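Local coordinates for putative uncharacterized protein (Xanthomonas oryzae pv. oryzae, PDB 4KL0), which binds calcium and is probably a hydrolase that cleaves N-glycosidic bonds of nucleosides, at residues H144-V150 with K171-I177. Residues are numbered along the deposited sequence; the frame is centred on the assembly and turned at random.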
loop_
_atom_site.group_PDB
_atom_site.type_symbol
_atom_site.label_atom_id
_atom_site.label_comp_id
_atom_site.label_asym_id
_atom_site.label_seq_id
_atom_site.Cartn_x
_atom_site.Cartn_y
_atom_site.Cartn_z
ATOM N N HIS A 144 23.983 1.683 1.966
ATOM C CA HIS A 144 23.106 1.748 3.138
ATOM C C HIS A 144 21.965 0.751 3.025
ATOM O O HIS A 144 21.615 0.371 1.920
ATOM C CB HIS A 144 22.567 3.163 3.278
ATOM C CG HIS A 144 23.641 4.192 3.449
ATOM N ND1 HIS A 144 24.301 4.766 2.379
ATOM C CD2 HIS A 144 24.179 4.739 4.568
ATOM C CE1 HIS A 144 25.186 5.636 2.835
ATOM N NE2 HIS A 144 25.136 5.635 4.158
ATOM N N LYS A 145 21.429 0.315 4.160
ATOM C CA LYS A 145 20.337 -0.664 4.144
ATOM C C LYS A 145 19.067 -0.030 3.543
ATOM O O LYS A 145 18.824 1.155 3.751
ATOM C CB LYS A 145 20.030 -1.166 5.546
ATOM C CG LYS A 145 21.134 -2.086 6.111
ATOM C CD LYS A 145 20.711 -2.664 7.428
ATOM C CE LYS A 145 21.784 -3.600 7.982
ATOM N NZ LYS A 145 21.305 -4.290 9.197
ATOM N N LEU A 146 18.287 -0.838 2.825
ATOM C CA LEU A 146 17.040 -0.376 2.180
ATOM C C LEU A 146 15.854 -0.918 2.974
ATOM O O LEU A 146 15.980 -1.891 3.752
ATOM C CB LEU A 146 16.955 -0.912 0.761
ATOM C CG LEU A 146 17.937 -0.366 -0.300
ATOM C CD1 LEU A 146 19.235 -1.119 -0.271
ATOM C CD2 LEU A 146 17.383 -0.357 -1.698
ATOM N N GLY A 147 14.698 -0.286 2.799
ATOM C CA GLY A 147 13.468 -0.835 3.369
ATOM C C GLY A 147 12.625 -1.524 2.310
ATOM O O GLY A 147 12.666 -1.159 1.139
ATOM N N MET A 148 11.904 -2.569 2.698
ATOM C CA MET A 148 11.003 -3.267 1.743
ATOM C C MET A 148 9.606 -3.041 2.264
ATOM O O MET A 148 9.334 -3.197 3.449
ATOM C CB MET A 148 11.231 -4.800 1.705
ATOM C CG MET A 148 12.506 -5.299 0.942
ATOM S SD MET A 148 12.865 -7.142 1.096
ATOM C CE MET A 148 11.351 -7.871 0.419
ATOM N N VAL A 149 8.713 -2.612 1.389
ATOM C CA VAL A 149 7.327 -2.364 1.797
ATOM C C VAL A 149 6.392 -3.189 0.918
ATOM O O VAL A 149 6.440 -3.102 -0.338
ATOM C CB VAL A 149 7.021 -0.861 1.651
ATOM C CG1 VAL A 149 5.552 -0.643 1.998
ATOM C CG2 VAL A 149 7.945 -0.012 2.600
ATOM N N VAL A 150 5.583 -4.018 1.567
ATOM C CA VAL A 150 4.727 -4.965 0.800
ATOM C C VAL A 150 3.291 -4.575 0.975
ATOM O O VAL A 150 2.745 -4.621 2.071
ATOM C CB VAL A 150 4.972 -6.404 1.297
ATOM C CG1 VAL A 150 4.029 -7.380 0.608
ATOM C CG2 VAL A 150 6.479 -6.740 1.161
ATOM N N LYS A 171 21.686 -6.079 3.754
ATOM C CA LYS A 171 21.258 -4.818 3.142
ATOM C C LYS A 171 19.743 -4.438 3.297
ATOM O O LYS A 171 19.315 -3.397 2.781
ATOM C CB LYS A 171 21.643 -4.812 1.677
ATOM C CG LYS A 171 23.159 -4.994 1.441
ATOM C CD LYS A 171 23.905 -3.667 1.597
ATOM C CE LYS A 171 25.355 -3.751 1.099
ATOM N NZ LYS A 171 26.405 -3.822 2.196
ATOM N N VAL A 172 18.949 -5.240 3.992
ATOM C CA VAL A 172 17.536 -4.835 4.166
ATOM C C VAL A 172 17.262 -4.561 5.621
ATOM O O VAL A 172 17.435 -5.442 6.495
ATOM C CB VAL A 172 16.555 -5.873 3.584
ATOM C CG1 VAL A 172 15.084 -5.591 4.008
ATOM C CG2 VAL A 172 16.675 -5.910 2.073
ATOM N N ALA A 173 16.833 -3.340 5.907
ATOM C CA ALA A 173 16.542 -2.931 7.281
ATOM C C ALA A 173 15.315 -3.543 7.960
ATOM O O ALA A 173 15.371 -3.937 9.137
ATOM C CB ALA A 173 16.494 -1.397 7.387
ATOM N N SER A 174 14.207 -3.649 7.215
ATOM C CA SER A 174 12.981 -4.195 7.766
ATOM C C SER A 174 12.119 -4.496 6.586
ATOM O O SER A 174 12.359 -4.008 5.466
ATOM C CB SER A 174 12.221 -3.178 8.627
ATOM O OG SER A 174 11.914 -2.000 7.864
ATOM N N ILE A 175 11.100 -5.285 6.863
ATOM C CA ILE A 175 10.059 -5.606 5.869
ATOM C C ILE A 175 8.742 -5.265 6.548
ATOM O O ILE A 175 8.410 -5.798 7.616
ATOM C CB ILE A 175 10.046 -7.088 5.473
ATOM C CG1 ILE A 175 11.383 -7.501 4.870
ATOM C CG2 ILE A 175 8.847 -7.357 4.518
ATOM C CD1 ILE A 175 11.492 -8.992 4.561
ATOM N N THR A 176 7.952 -4.395 5.928
ATOM C CA THR A 176 6.695 -3.950 6.526
ATOM C C THR A 176 5.601 -4.360 5.565
ATOM O O THR A 176 5.719 -4.129 4.356
ATOM C CB THR A 176 6.638 -2.388 6.660
ATOM O OG1 THR A 176 7.797 -1.944 7.389
ATOM C CG2 THR A 176 5.424 -1.903 7.435
ATOM N N ILE A 177 4.575 -5.018 6.080
ATOM C CA ILE A 177 3.637 -5.733 5.190
ATOM C C ILE A 177 2.215 -5.389 5.602
ATOM O O ILE A 177 1.899 -5.364 6.805
ATOM C CB ILE A 177 3.764 -7.298 5.373
ATOM C CG1 ILE A 177 5.184 -7.757 5.071
ATOM C CG2 ILE A 177 2.722 -8.053 4.483
ATOM C CD1 ILE A 177 5.431 -9.264 5.484
HETATM O O HOH W 1 10.146 -1.744 5.722
#
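Leu146, Met148 and Val150 pair with residues 171-176 through five backbone hydrogen bonds, the ladder of two adjacent parallel strands. Leu146 N gives a bond of 2.8 Å to Lys171 O, and Leu146 O accepts Ala173 N at 2.7 Å; farther along, Met148 N reaches Ser174 O, Met148 O takes Thr176 N, and Val150 N meets Thr176 O. Leu146 is level with Val172, but Met148 with Ile175, so residues 172-175 hold one residue more than 146-148. This is a beta bulge, Ala173 and Ser174 lying opposite Gly147, with Ala173 in helical phi/psi (-70/-42°); its small methyl packs 4.0 Å from Lys145 CB.

One face is apolar. With CG beside the backbone N (chi1 -76°) and chi2 extended, Met148 carries its sulfur across Val172 at about a right angle, SD lying 4.0 Å from Val172 CG1. The Met148 side chain also lies beside that of Ile175, SD 4.1 Å from CG1. Branched Val150 lies alongside Ile177, CB to CG1 4.0 Å. Leu139 of helix 133-141 packs against Leu146 and Val172.

On the face of Ser174 and Thr176 a water donates to Met148 O (2.8 Å) and hydrogen-bonds Ser174 OG and Thr176 OG1, bridging both short hydroxyls to the neighbouring strand. Met148 O has two donors, Thr176 N and the water.

Helices 155-163 and 165-171 make this a beta-alpha-beta crossover of the Rossmann-like sheet. The straight bond at Val150 probably helps hold the strand end just before Ile151, a calcium ligand.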